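Long-range contacts in phosphatidylserine synthase (Haemophilus influenzae, PDB 3HSI), which belongs to the phospholipase D superfamily of enzymes, with two phospholipase D-type regions joined in a single chain: residues Gln14-Leu19 / Glu264-Gln269; Val238-Val243 / Leu396-Gln401; Trp91-Arg96 / Thr134-Gly139; Val140-Gly145 / Arg388-Asn393. All coordinates share one frame; numbering follows the deposited sequence.

How the contacts relate
The four contacts run from one side of the molecule to the other. Contacts 1 and 2 touch, their centres about 13 Å apart, where loop 238-243 meets the end of helix 8-18. Contact 2 takes the end of strand 391-398 and contact 4 its start, centres about 25 Å apart, where strand 141-142 pairs with it. Contact 4 lies about 8 Å from the chain's centre; contact 3, its centre about 12 Å from that of contact 4, joins it as Gly139 runs into Val140. Along the chain contact 3 closes before contacts 4 and 2 open, while the segments of contacts 1, 2 and 4 alternate. Contact 4 binds the first phospholipase D motif to the second PLD-like region.

Contact 1 (Gln14-Leu19 / Glu264-Gln269); sequences QNLNNL and EDLFLQ
Two helices, 8-18 and 258-268, pack across one another against the sheet of this phospholipase D-type fold. The axes of the short segments 14-18 and 264-268 approach to 10.0 Å at an angle of 116°, so they cross steeply and meet over a small patch rather than along a shared groove. The polar link is a single hydrogen bond. Asn15 ND2 donates to Asp265 OD2 at 2.8 Å, a nearly straight bond at 163°. It leaves in the plane of the amide but reaches the carboxylate from above its plane. An amide donor suits this place, because it meets a buried carboxylate without bringing in a second full charge. The apolar part rests on Leu16, whose CG stands anti to the carbonyl carbon (chi1 -64°), which swings the branch toward the other helix. There Leu16 CD1 meets Leu266 CD2 at 4.2 Å, and the side chain of Tyr374 on strand 374-378 touches both leucines. On helix 258-268, Glu264 makes a salt bridge to Arg216 of the second subunit. Gln269, just past the helix end, bends at chi2 and serves here through its methylenes, with Gln269 CG 3.9 Å from Leu16 CD1.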
loop_
_atom_site.group_PDB
_atom_site.type_symbol
_atom_site.label_atom_id
_atom_site.label_comp_id
_atom_site.label_asym_id
_atom_site.label_seq_id
_atom_site.Cartn_x
_atom_site.Cartn_y
_atom_site.Cartn_z
ATOM N N GLN C 14 22.193 -21.277 -4.136
ATOM C CA GLN C 14 23.076 -20.377 -4.873
ATOM C C GLN C 14 23.114 -18.976 -4.278
ATOM O O GLN C 14 24.200 -18.410 -4.111
ATOM C CB GLN C 14 22.659 -20.275 -6.351
ATOM C CG GLN C 14 22.813 -21.575 -7.143
ATOM C CD GLN C 14 22.011 -21.567 -8.429
ATOM O OE1 GLN C 14 21.754 -20.520 -9.036
ATOM N NE2 GLN C 14 21.587 -22.743 -8.839
ATOM N N ASN C 15 21.941 -18.404 -4.000
ATOM C CA ASN C 15 21.896 -17.052 -3.434
ATOM C C ASN C 15 22.583 -16.992 -2.067
ATOM O O ASN C 15 23.351 -16.069 -1.800
ATOM C CB ASN C 15 20.468 -16.506 -3.358
ATOM C CG ASN C 15 19.752 -16.533 -4.714
ATOM O OD1 ASN C 15 20.387 -16.619 -5.787
ATOM N ND2 ASN C 15 18.428 -16.494 -4.675
ATOM N N LEU C 16 22.320 -17.976 -1.215
ATOM C CA LEU C 16 22.962 -18.014 0.099
ATOM C C LEU C 16 24.467 -18.161 -0.046
ATOM O O LEU C 16 25.205 -17.420 0.572
ATOM C CB LEU C 16 22.336 -19.076 1.050
ATOM C CG LEU C 16 20.854 -18.810 1.418
ATOM C CD1 LEU C 16 20.199 -19.931 2.253
ATOM C CD2 LEU C 16 20.655 -17.450 2.102
ATOM N N ASN C 17 24.916 -19.076 -0.895
ATOM C CA ASN C 17 26.351 -19.300 -1.112
ATOM C C ASN C 17 27.080 -18.030 -1.594
ATOM O O ASN C 17 28.281 -17.833 -1.314
ATOM C CB ASN C 17 26.585 -20.458 -2.097
ATOM C CG ASN C 17 26.214 -21.832 -1.517
ATOM O OD1 ASN C 17 26.262 -22.063 -0.301
ATOM N ND2 ASN C 17 25.854 -22.756 -2.401
ATOM N N ASN C 18 26.343 -17.178 -2.315
ATOM C CA ASN C 18 26.909 -15.971 -2.903
ATOM C C ASN C 18 26.997 -14.797 -1.916
ATOM O O ASN C 18 27.633 -13.804 -2.214
ATOM C CB ASN C 18 26.138 -15.575 -4.180
ATOM C CG ASN C 18 26.694 -16.240 -5.446
ATOM O OD1 ASN C 18 27.880 -16.592 -5.513
ATOM N ND2 ASN C 18 25.840 -16.397 -6.465
ATOM N N LEU C 19 26.380 -14.903 -0.736
ATOM C CA LEU C 19 26.515 -13.837 0.281
ATOM C C LEU C 19 27.955 -13.607 0.742
ATOM O O LEU C 19 28.706 -14.561 0.908
ATOM C CB LEU C 19 25.627 -14.114 1.511
ATOM C CG LEU C 19 24.128 -14.060 1.174
ATOM C CD1 LEU C 19 23.300 -14.380 2.393
ATOM C CD2 LEU C 19 23.737 -12.674 0.614
ATOM N N GLU C 264 13.352 -15.714 2.551
ATOM C CA GLU C 264 12.665 -16.697 1.715
ATOM C C GLU C 264 13.609 -17.849 1.399
ATOM O O GLU C 264 13.223 -19.007 1.476
ATOM C CB GLU C 264 12.125 -16.059 0.417
ATOM C CG GLU C 264 11.098 -14.941 0.698
ATOM C CD GLU C 264 10.571 -14.243 -0.553
ATOM O OE1 GLU C 264 10.775 -14.784 -1.655
ATOM O OE2 GLU C 264 9.942 -13.153 -0.440
ATOM N N ASP C 265 14.853 -17.530 1.075
ATOM C CA ASP C 265 15.825 -18.560 0.752
ATOM C C ASP C 265 16.274 -19.388 1.970
ATOM O O ASP C 265 16.584 -20.569 1.834
ATOM C CB ASP C 265 17.037 -17.955 0.010
ATOM C CG ASP C 265 16.670 -17.462 -1.411
ATOM O OD1 ASP C 265 15.588 -17.858 -1.940
ATOM O OD2 ASP C 265 17.451 -16.686 -2.009
ATOM N N LEU C 266 16.325 -18.762 3.136
ATOM C CA LEU C 266 16.613 -19.473 4.374
ATOM C C LEU C 266 15.540 -20.553 4.609
ATOM O O LEU C 266 15.864 -21.700 4.868
ATOM C CB LEU C 266 16.752 -18.503 5.557
ATOM C CG LEU C 266 18.046 -17.665 5.716
ATOM C CD1 LEU C 266 17.898 -16.623 6.844
ATOM C CD2 LEU C 266 19.244 -18.557 6.052
ATOM N N PHE C 267 14.273 -20.199 4.435
ATOM C CA PHE C 267 13.140 -21.122 4.619
ATOM C C PHE C 267 13.173 -22.254 3.598
ATOM O O PHE C 267 12.810 -23.386 3.910
ATOM C CB PHE C 267 11.811 -20.396 4.439
ATOM C CG PHE C 267 11.297 -19.690 5.671
ATOM C CD1 PHE C 267 9.965 -19.841 6.063
ATOM C CD2 PHE C 267 12.106 -18.840 6.403
ATOM C CE1 PHE C 267 9.478 -19.173 7.183
ATOM C CE2 PHE C 267 11.618 -18.162 7.526
ATOM C CZ PHE C 267 10.305 -18.331 7.909
ATOM N N LEU C 268 13.576 -21.954 2.367
ATOM C CA LEU C 268 13.671 -23.008 1.359
ATOM C C LEU C 268 14.822 -23.942 1.591
ATOM O O LEU C 268 14.798 -25.044 1.087
ATOM C CB LEU C 268 13.838 -22.422 -0.036
ATOM C CG LEU C 268 12.603 -21.779 -0.628
ATOM C CD1 LEU C 268 13.041 -20.915 -1.767
ATOM C CD2 LEU C 268 11.647 -22.861 -1.070
ATOM N N GLN C 269 15.854 -23.487 2.300
ATOM C CA GLN C 269 17.073 -24.259 2.467
ATOM C C GLN C 269 17.196 -24.970 3.799
ATOM O O GLN C 269 18.278 -25.416 4.151
ATOM C CB GLN C 269 18.314 -23.359 2.272
ATOM C CG GLN C 269 18.660 -23.159 0.789
ATOM C CD GLN C 269 19.147 -24.449 0.166
ATOM O OE1 GLN C 269 20.148 -25.014 0.609
ATOM N NE2 GLN C 269 18.435 -24.932 -0.858
#

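Contact 2 (Val238-Val243 / Leu396-Gln401); sequences VKLPNV and LIYDPQ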
loop_
_atom_site.group_PDB
_atom_site.type_symbol
_atom_site.label_atom_id
_atom_site.label_comp_id
_atom_site.label_asym_id
_atom_site.label_seq_id
_atom_site.Cartn_x
_atom_site.Cartn_y
_atom_site.Cartn_z
ATOM N N VAL C 238 34.379 -12.671 2.548
ATOM C CA VAL C 238 34.547 -13.796 1.636
ATOM C C VAL C 238 33.221 -14.539 1.469
ATOM O O VAL C 238 32.329 -14.430 2.311
ATOM C CB VAL C 238 35.654 -14.784 2.115
ATOM C CG1 VAL C 238 37.037 -14.079 2.243
ATOM C CG2 VAL C 238 35.254 -15.494 3.429
ATOM N N LYS C 239 33.095 -15.278 0.376
ATOM C CA LYS C 239 32.002 -16.228 0.211
ATOM C C LYS C 239 32.361 -17.572 0.870
ATOM O O LYS C 239 33.536 -17.934 0.948
ATOM C CB LYS C 239 31.700 -16.419 -1.263
ATOM C CG LYS C 239 30.959 -15.256 -1.874
ATOM C CD LYS C 239 30.940 -15.427 -3.361
ATOM C CE LYS C 239 30.470 -14.191 -4.090
ATOM N NZ LYS C 239 30.516 -14.588 -5.530
ATOM N N LEU C 240 31.345 -18.271 1.376
ATOM C CA LEU C 240 31.517 -19.578 2.045
ATOM C C LEU C 240 32.741 -19.677 2.966
ATOM O O LEU C 240 33.605 -20.531 2.761
ATOM C CB LEU C 240 31.528 -20.723 1.021
ATOM C CG LEU C 240 30.193 -20.949 0.287
ATOM C CD1 LEU C 240 30.323 -22.097 -0.700
ATOM C CD2 LEU C 240 29.056 -21.235 1.251
ATOM N N PRO C 241 32.813 -18.816 3.991
ATOM C CA PRO C 241 33.958 -18.966 4.884
ATOM C C PRO C 241 33.817 -20.264 5.673
ATOM O O PRO C 241 32.746 -20.876 5.698
ATOM C CB PRO C 241 33.833 -17.771 5.811
ATOM C CG PRO C 241 32.364 -17.549 5.907
ATOM C CD PRO C 241 31.822 -17.863 4.524
ATOM N N ASN C 242 34.900 -20.690 6.293
ATOM C CA ASN C 242 34.877 -21.926 7.039
ATOM C C ASN C 242 34.880 -21.613 8.541
ATOM O O ASN C 242 35.361 -22.392 9.357
ATOM C CB ASN C 242 36.082 -22.801 6.644
ATOM C CG ASN C 242 36.028 -24.179 7.299
ATOM O OD1 ASN C 242 34.935 -24.666 7.639
ATOM N ND2 ASN C 242 37.201 -24.812 7.508
ATOM N N VAL C 243 34.363 -20.443 8.891
ATOM C CA VAL C 243 34.488 -19.933 10.253
ATOM C C VAL C 243 33.232 -19.137 10.516
ATOM O O VAL C 243 32.596 -18.641 9.567
ATOM C CB VAL C 243 35.796 -19.066 10.435
ATOM C CG1 VAL C 243 35.665 -17.687 9.779
ATOM C CG2 VAL C 243 36.135 -18.904 11.903
ATOM N N LEU C 396 22.791 -11.579 9.368
ATOM C CA LEU C 396 22.805 -13.011 9.143
ATOM C C LEU C 396 24.100 -13.596 9.651
ATOM O O LEU C 396 25.171 -13.350 9.095
ATOM C CB LEU C 396 22.577 -13.396 7.669
ATOM C CG LEU C 396 22.538 -14.917 7.408
ATOM C CD1 LEU C 396 21.345 -15.606 8.132
ATOM C CD2 LEU C 396 22.501 -15.257 5.905
ATOM N N ILE C 397 23.989 -14.385 10.715
ATOM C CA ILE C 397 25.125 -15.137 11.220
ATOM C C ILE C 397 25.204 -16.534 10.553
ATOM O O ILE C 397 24.240 -17.284 10.525
ATOM C CB ILE C 397 25.058 -15.287 12.755
ATOM C CG1 ILE C 397 25.106 -13.901 13.410
ATOM C CG2 ILE C 397 26.173 -16.153 13.231
ATOM C CD1 ILE C 397 24.746 -13.890 14.861
ATOM N N TYR C 398 26.366 -16.830 9.993
ATOM C CA TYR C 398 26.686 -18.131 9.434
ATOM C C TYR C 398 27.672 -18.836 10.372
ATOM O O TYR C 398 28.771 -18.327 10.635
ATOM C CB TYR C 398 27.314 -17.934 8.065
ATOM C CG TYR C 398 27.659 -19.211 7.321
ATOM C CD1 TYR C 398 26.752 -20.280 7.256
ATOM C CD2 TYR C 398 28.867 -19.318 6.624
ATOM C CE1 TYR C 398 27.068 -21.455 6.553
ATOM C CE2 TYR C 398 29.198 -20.480 5.918
ATOM C CZ TYR C 398 28.295 -21.538 5.896
ATOM O OH TYR C 398 28.606 -22.658 5.198
ATOM N N ASP C 399 27.273 -20.017 10.833
ATOM C CA ASP C 399 28.014 -20.780 11.824
ATOM C C ASP C 399 28.254 -22.211 11.343
ATOM O O ASP C 399 27.701 -23.145 11.919
ATOM C CB ASP C 399 27.242 -20.781 13.152
ATOM C CG ASP C 399 28.033 -21.378 14.294
ATOM O OD1 ASP C 399 29.297 -21.443 14.192
ATOM O OD2 ASP C 399 27.377 -21.799 15.289
ATOM N N PRO C 400 29.091 -22.384 10.287
ATOM C CA PRO C 400 29.290 -23.706 9.642
ATOM C C PRO C 400 29.889 -24.784 10.551
ATOM O O PRO C 400 29.590 -25.951 10.362
ATOM C CB PRO C 400 30.249 -23.404 8.479
ATOM C CG PRO C 400 30.880 -22.074 8.801
ATOM C CD PRO C 400 29.854 -21.315 9.609
ATOM N N GLN C 401 30.714 -24.403 11.530
ATOM C CA GLN C 401 31.337 -25.391 12.408
ATOM C C GLN C 401 30.716 -25.386 13.801
ATOM O O GLN C 401 31.340 -25.842 14.749
ATOM C CB GLN C 401 32.849 -25.148 12.503
ATOM C CG GLN C 401 33.548 -25.226 11.148
ATOM C CD GLN C 401 35.043 -25.364 11.264
ATOM O OE1 GLN C 401 35.560 -25.969 12.214
ATOM N NE2 GLN C 401 35.757 -24.829 10.289
#
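Gln401 NE2 is gripped twice by one residue, Asn242, though both bonds are weak. Gln401 NE2 reaches the backbone O of Asn242 at 2.6 Å, with the N-H bent to 122°. The second bond runs from Gln401 NE2 to Asn242 OD1 at 2.8 Å. Asn242 can offer both acceptors because its CG lies anti to the backbone N (chi1 -174°), which brings the amide back beside its own carbonyl. Gln401 suits the place through its length: extended beyond CG, it crosses the asparagine side chain at about a right angle, as an uncharged donor at the surface.

Next to these bonds lie two prolines and a tyrosine. Pro241 packs at the rim of the Tyr398 ring, with Pro241 CD 3.9 Å from Tyr398 CD2. Pro400 CD lies 3.6 Å above the plane of the Tyr398 ring, over its centre, in CH-pi fashion. Pro400 CG in turn packs on the carbonyl of Pro241, 3.8 Å from Pro241 O. Leu240 adds a methyl near the tyrosine hydroxyl.

The surface loop before strand 245-252 is thus fastened to the end of strand 391-398, in the sheet of the PLD-like domain. Tyr398 also meets the rings of Tyr374 and Phe21. Its strand runs between the antiparallel strands 245-252 and 374-378, while Leu396, two residues earlier, packs on helix 258-268.

Contact 3 (Trp91-Arg96 / Thr134-Gly139); sequences WHRAQR and TREVFG
Arg96 takes hold of Glu136 side-on, with two nitrogens on two oxygens, in the loops that lead into the first phospholipase D motif. Arg96 NE bonds Glu136 OE1 at 2.6 Å, and OE1 uses its syn lone pair. Arg96 NH2 meets Glu136 OE2 at 2.7 Å from above the carboxylate plane, because the two flat groups are turned 32° apart. Both bonds are nearly straight, and the extended chains of the two residues cross at about a right angle.

His92 is the other first-shell partner. Its ring lies flat against the start of the 3-10 turn 136-138, with Glu136 N 3.5 Å above the His92 ring plane and over its centre. His92 CE1 approaches Thr134 O to 3.4 Å. A flat imidazole suits this slot, since it can be packed on both faces, by Glu136 N and Trp91 CD1, while its edge still donates: NE2 is hydrogen-bonded to Asn133 O, which fixes the ring's rotation.

Further out, Phe138 meets Arg388 of the second subunit in a cation-pi pair. Arg93 is held by Gln61 and by a cation-pi contact with Tyr59, and its CD lies 3.5 Å above the plane of the Arg96 guanidinium.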
loop_
_atom_site.group_PDB
_atom_site.type_symbol
_atom_site.label_atom_id
_atom_site.label_comp_id
_atom_site.label_asym_id
_atom_site.label_seq_id
_atom_site.Cartn_x
_atom_site.Cartn_y
_atom_site.Cartn_z
ATOM N N TRP C 91 10.190 9.362 11.632
ATOM C CA TRP C 91 9.687 10.721 11.556
ATOM C C TRP C 91 8.217 10.863 12.018
ATOM O O TRP C 91 7.945 11.713 12.851
ATOM C CB TRP C 91 9.854 11.211 10.141
ATOM C CG TRP C 91 9.078 12.421 9.763
ATOM C CD1 TRP C 91 7.844 12.458 9.125
ATOM C CD2 TRP C 91 9.483 13.781 9.931
ATOM N NE1 TRP C 91 7.472 13.760 8.907
ATOM C CE2 TRP C 91 8.452 14.593 9.384
ATOM C CE3 TRP C 91 10.616 14.395 10.483
ATOM C CZ2 TRP C 91 8.517 16.001 9.387
ATOM C CZ3 TRP C 91 10.690 15.809 10.484
ATOM C CH2 TRP C 91 9.636 16.587 9.936
ATOM N N HIS C 92 7.299 10.039 11.493
ATOM C CA HIS C 92 5.869 10.126 11.864
ATOM C C HIS C 92 5.627 9.719 13.336
ATOM O O HIS C 92 4.912 10.385 14.083
ATOM C CB HIS C 92 5.017 9.223 10.974
ATOM C CG HIS C 92 5.162 9.486 9.511
ATOM N ND1 HIS C 92 4.590 10.582 8.891
ATOM C CD2 HIS C 92 5.783 8.780 8.538
ATOM C CE1 HIS C 92 4.869 10.547 7.600
ATOM N NE2 HIS C 92 5.595 9.468 7.360
ATOM N N ARG C 93 6.254 8.631 13.756
ATOM C CA ARG C 93 6.062 8.119 15.101
ATOM C C ARG C 93 6.505 9.133 16.150
ATOM O O ARG C 93 5.851 9.277 17.190
ATOM C CB ARG C 93 6.735 6.743 15.269
ATOM C CG ARG C 93 6.617 6.125 16.652
ATOM C CD ARG C 93 5.153 5.895 17.081
ATOM N NE ARG C 93 5.126 5.311 18.422
ATOM C CZ ARG C 93 5.324 6.000 19.548
ATOM N NH1 ARG C 93 5.543 7.325 19.507
ATOM N NH2 ARG C 93 5.294 5.371 20.721
ATOM N N ALA C 94 7.565 9.873 15.854
ATOM C CA ALA C 94 8.091 10.869 16.806
ATOM C C ALA C 94 7.203 12.113 17.000
ATOM O O ALA C 94 7.410 12.875 17.938
ATOM C CB ALA C 94 9.523 11.291 16.411
ATOM N N GLN C 95 6.221 12.305 16.117
ATOM C CA GLN C 95 5.450 13.531 16.110
ATOM C C GLN C 95 3.955 13.316 16.319
ATOM O O GLN C 95 3.148 14.137 15.940
ATOM C CB GLN C 95 5.719 14.316 14.826
ATOM C CG GLN C 95 7.175 14.733 14.710
ATOM C CD GLN C 95 7.481 15.460 13.430
ATOM O OE1 GLN C 95 7.749 14.841 12.394
ATOM N NE2 GLN C 95 7.479 16.784 13.494
ATOM N N ARG C 96 3.595 12.213 16.938
ATOM C CA ARG C 96 2.212 12.014 17.330
ATOM C C ARG C 96 2.185 11.387 18.708
ATOM O O ARG C 96 3.185 10.854 19.152
ATOM C CB ARG C 96 1.486 11.133 16.320
ATOM C CG ARG C 96 1.905 9.675 16.349
ATOM C CD ARG C 96 1.096 8.881 15.343
ATOM N NE ARG C 96 1.643 7.548 15.089
ATOM C CZ ARG C 96 1.498 6.499 15.895
ATOM N NH1 ARG C 96 0.848 6.611 17.045
ATOM N NH2 ARG C 96 2.023 5.335 15.555
ATOM N N THR C 134 5.332 8.733 2.879
ATOM C CA THR C 134 4.666 10.024 3.062
ATOM C C THR C 134 3.590 9.971 4.147
ATOM O O THR C 134 3.163 11.009 4.655
ATOM C CB THR C 134 4.034 10.521 1.740
ATOM O OG1 THR C 134 3.046 9.588 1.314
ATOM C CG2 THR C 134 5.070 10.674 0.633
ATOM N N ARG C 135 3.166 8.753 4.476
ATOM C CA ARG C 135 2.230 8.456 5.557
ATOM C C ARG C 135 2.726 7.252 6.335
ATOM O O ARG C 135 3.124 6.237 5.742
ATOM C CB ARG C 135 0.837 8.168 5.008
ATOM C CG ARG C 135 -0.062 9.401 5.059
ATOM C CD ARG C 135 -0.688 9.678 3.728
ATOM N NE ARG C 135 -1.271 11.023 3.662
ATOM C CZ ARG C 135 -1.225 11.820 2.586
ATOM N NH1 ARG C 135 -0.605 11.416 1.468
ATOM N NH2 ARG C 135 -1.791 13.033 2.625
ATOM N N GLU C 136 2.672 7.365 7.658
ATOM C CA GLU C 136 3.098 6.301 8.563
ATOM C C GLU C 136 2.593 4.906 8.151
ATOM O O GLU C 136 3.358 3.948 8.174
ATOM C CB GLU C 136 2.688 6.634 10.012
ATOM C CG GLU C 136 3.263 5.663 11.031
ATOM C CD GLU C 136 3.160 6.125 12.491
ATOM O OE1 GLU C 136 2.686 7.251 12.753
ATOM O OE2 GLU C 136 3.560 5.340 13.388
ATOM N N VAL C 137 1.333 4.807 7.740
ATOM C CA VAL C 137 0.735 3.511 7.458
ATOM C C VAL C 137 1.423 2.791 6.304
ATOM O O VAL C 137 1.453 1.580 6.279
ATOM C CB VAL C 137 -0.829 3.608 7.232
ATOM C CG1 VAL C 137 -1.153 4.361 5.981
ATOM C CG2 VAL C 137 -1.442 2.217 7.174
ATOM N N PHE C 138 1.991 3.545 5.366
ATOM C CA PHE C 138 2.651 2.965 4.207
ATOM C C PHE C 138 4.159 2.800 4.372
ATOM O O PHE C 138 4.839 2.515 3.397
ATOM C CB PHE C 138 2.416 3.823 2.981
ATOM C CG PHE C 138 1.047 3.667 2.353
ATOM C CD1 PHE C 138 0.053 4.612 2.586
ATOM C CD2 PHE C 138 0.788 2.627 1.451
ATOM C CE1 PHE C 138 -1.213 4.513 1.954
ATOM C CE2 PHE C 138 -0.479 2.513 0.808
ATOM C CZ PHE C 138 -1.477 3.457 1.071
ATOM N N GLY C 139 4.683 3.007 5.577
ATOM C CA GLY C 139 6.049 2.537 5.904
ATOM C C GLY C 139 6.739 3.308 7.014
ATOM O O GLY C 139 6.677 4.525 7.042
#

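Contact 4 (Val140-Gly145 / Arg388-Asn393); sequences VLHVKG and RLDAEN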
loop_
_atom_site.group_PDB
_atom_site.type_symbol
_atom_site.label_atom_id
_atom_site.label_comp_id
_atom_site.label_asym_id
_atom_site.label_seq_id
_atom_site.Cartn_x
_atom_site.Cartn_y
_atom_site.Cartn_z
ATOM N N VAL C 140 7.403 2.587 7.911
ATOM C CA VAL C 140 8.188 3.169 9.017
ATOM C C VAL C 140 9.632 2.628 9.083
ATOM O O VAL C 140 9.984 1.607 8.459
ATOM C CB VAL C 140 7.488 2.912 10.408
ATOM C CG1 VAL C 140 6.050 3.455 10.388
ATOM C CG2 VAL C 140 7.443 1.435 10.722
ATOM N N LEU C 141 10.451 3.312 9.871
ATOM C CA LEU C 141 11.804 2.928 10.072
ATOM C C LEU C 141 11.874 1.746 11.034
ATOM O O LEU C 141 11.644 1.881 12.235
ATOM C CB LEU C 141 12.598 4.129 10.594
ATOM C CG LEU C 141 14.090 3.870 10.910
ATOM C CD1 LEU C 141 14.878 3.618 9.614
ATOM C CD2 LEU C 141 14.674 5.061 11.684
ATOM N N HIS C 142 12.169 0.568 10.502
ATOM C CA HIS C 142 12.345 -0.612 11.346
ATOM C C HIS C 142 13.791 -1.124 11.307
ATOM O O HIS C 142 14.053 -2.237 11.753
ATOM C CB HIS C 142 11.427 -1.737 10.894
ATOM C CG HIS C 142 10.056 -1.708 11.498
ATOM N ND1 HIS C 142 9.834 -1.542 12.846
ATOM C CD2 HIS C 142 8.837 -1.942 10.944
ATOM C CE1 HIS C 142 8.537 -1.615 13.097
ATOM N NE2 HIS C 142 7.909 -1.863 11.960
ATOM N N VAL C 143 14.708 -0.344 10.747
ATOM C CA VAL C 143 16.129 -0.639 10.817
ATOM C C VAL C 143 16.561 -0.603 12.301
ATOM O O VAL C 143 16.174 0.326 13.030
ATOM C CB VAL C 143 16.931 0.417 10.001
ATOM C CG1 VAL C 143 18.458 0.383 10.329
ATOM C CG2 VAL C 143 16.658 0.241 8.509
ATOM N N LYS C 144 17.343 -1.601 12.727
ATOM C CA LYS C 144 17.822 -1.702 14.113
ATOM C C LYS C 144 19.318 -1.577 14.219
ATOM O O LYS C 144 20.038 -1.695 13.224
ATOM C CB LYS C 144 17.419 -3.044 14.742
ATOM C CG LYS C 144 15.984 -3.449 14.527
ATOM C CD LYS C 144 15.004 -2.496 15.236
ATOM C CE LYS C 144 13.550 -2.770 14.802
ATOM N NZ LYS C 144 12.612 -1.847 15.521
ATOM N N GLY C 145 19.810 -1.339 15.434
ATOM C CA GLY C 145 21.247 -1.307 15.648
ATOM C C GLY C 145 21.618 -0.069 16.425
ATOM O O GLY C 145 21.114 1.015 16.141
ATOM N N ARG C 388 6.610 -5.258 2.273
ATOM C CA ARG C 388 6.218 -4.328 1.246
ATOM C C ARG C 388 6.407 -2.903 1.666
ATOM O O ARG C 388 6.810 -2.071 0.858
ATOM C CB ARG C 388 4.744 -4.590 0.881
ATOM C CG ARG C 388 4.234 -3.820 -0.268
ATOM C CD ARG C 388 2.710 -4.026 -0.402
ATOM N NE ARG C 388 2.316 -5.294 -1.034
ATOM C CZ ARG C 388 2.083 -6.444 -0.390
ATOM N NH1 ARG C 388 2.229 -6.540 0.933
ATOM N NH2 ARG C 388 1.714 -7.526 -1.072
ATOM N N LEU C 389 6.092 -2.607 2.921
ATOM C CA LEU C 389 6.013 -1.216 3.352
ATOM C C LEU C 389 7.233 -0.722 4.144
ATOM O O LEU C 389 7.714 0.381 3.891
ATOM C CB LEU C 389 4.725 -0.962 4.134
ATOM C CG LEU C 389 3.431 -1.426 3.447
ATOM C CD1 LEU C 389 2.234 -1.326 4.388
ATOM C CD2 LEU C 389 3.190 -0.622 2.165
ATOM N N ASP C 390 7.744 -1.524 5.074
ATOM C CA ASP C 390 8.712 -0.976 6.074
ATOM C C ASP C 390 10.188 -1.138 5.707
ATOM O O ASP C 390 10.550 -1.997 4.897
ATOM C CB ASP C 390 8.459 -1.553 7.468
ATOM C CG ASP C 390 7.032 -1.298 7.982
ATOM O OD1 ASP C 390 6.382 -0.314 7.586
ATOM O OD2 ASP C 390 6.553 -2.080 8.823
ATOM N N ALA C 391 11.044 -0.301 6.293
ATOM C CA ALA C 391 12.466 -0.428 6.037
ATOM C C ALA C 391 13.061 -1.305 7.125
ATOM O O ALA C 391 12.874 -1.053 8.316
ATOM C CB ALA C 391 13.145 0.938 5.941
ATOM N N GLU C 392 13.740 -2.370 6.704
ATOM C CA GLU C 392 14.204 -3.412 7.613
ATOM C C GLU C 392 15.682 -3.696 7.454
ATOM O O GLU C 392 16.277 -3.420 6.391
ATOM C CB GLU C 392 13.441 -4.727 7.357
ATOM C CG GLU C 392 11.912 -4.593 7.273
ATOM C CD GLU C 392 11.250 -4.686 8.641
ATOM O OE1 GLU C 392 11.972 -4.799 9.662
ATOM O OE2 GLU C 392 10.006 -4.668 8.702
ATOM N N ASN C 393 16.281 -4.279 8.497
ATOM C CA ASN C 393 17.617 -4.825 8.322
ATOM C C ASN C 393 17.834 -6.154 9.067
ATOM O O ASN C 393 16.930 -6.654 9.734
ATOM C CB ASN C 393 18.698 -3.786 8.604
ATOM C CG ASN C 393 18.854 -3.473 10.091
ATOM O OD1 ASN C 393 17.979 -3.778 10.906
ATOM N ND2 ASN C 393 19.976 -2.835 10.441
HETATM O O HOH W 1 14.503 -4.490 11.036
#
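From its CB onward, the His142 side chain runs alongside the neighbouring strand. His142 CB lies 3.0 Å from Ala391 O and close to Glu392 OE1. CG has both carboxylate oxygens of Glu392 about equally far off, and that group lies nearly parallel to the ring, the planes 16° apart. The ring turns its CD2 edge to Asp390 OD2, which lies in the ring plane 3.1 Å from His142 CD2. His142 NE2 comes to 3.4 Å from Asp390 OD2, too poorly angled for a hydrogen bond. These carboxylates might favour a protonated ring, though the salt bridge from Arg385 offsets part of the charge of Asp390. Val140 CG2 packs on one ring face.

His142, at the end of a short, weakly bonded strand about 141-142, and Lys144, just past it, are the first two members of the HKD motif (HxKxxxxD) of the phospholipase D superfamily. That strand pairs in parallel with 391-398. Val140 O accepts from Ala391 N at 3.1 Å, nearly along the C=O axis, and His142 N returns a bond to Ala391 O. Asp390 OD1 also takes the N-H of Val140.

Asn393 suits its place by mimicking a peptide group: its OD1 accepts from Lys144 N at 2.9 Å and its ND2 donates to Lys144 O at 3.0 Å. The hydroxyl of Tyr154 bonds OD1 and that of Tyr232 ND2. A water bridges His142 O, Glu392 OE1 and Asn393 N.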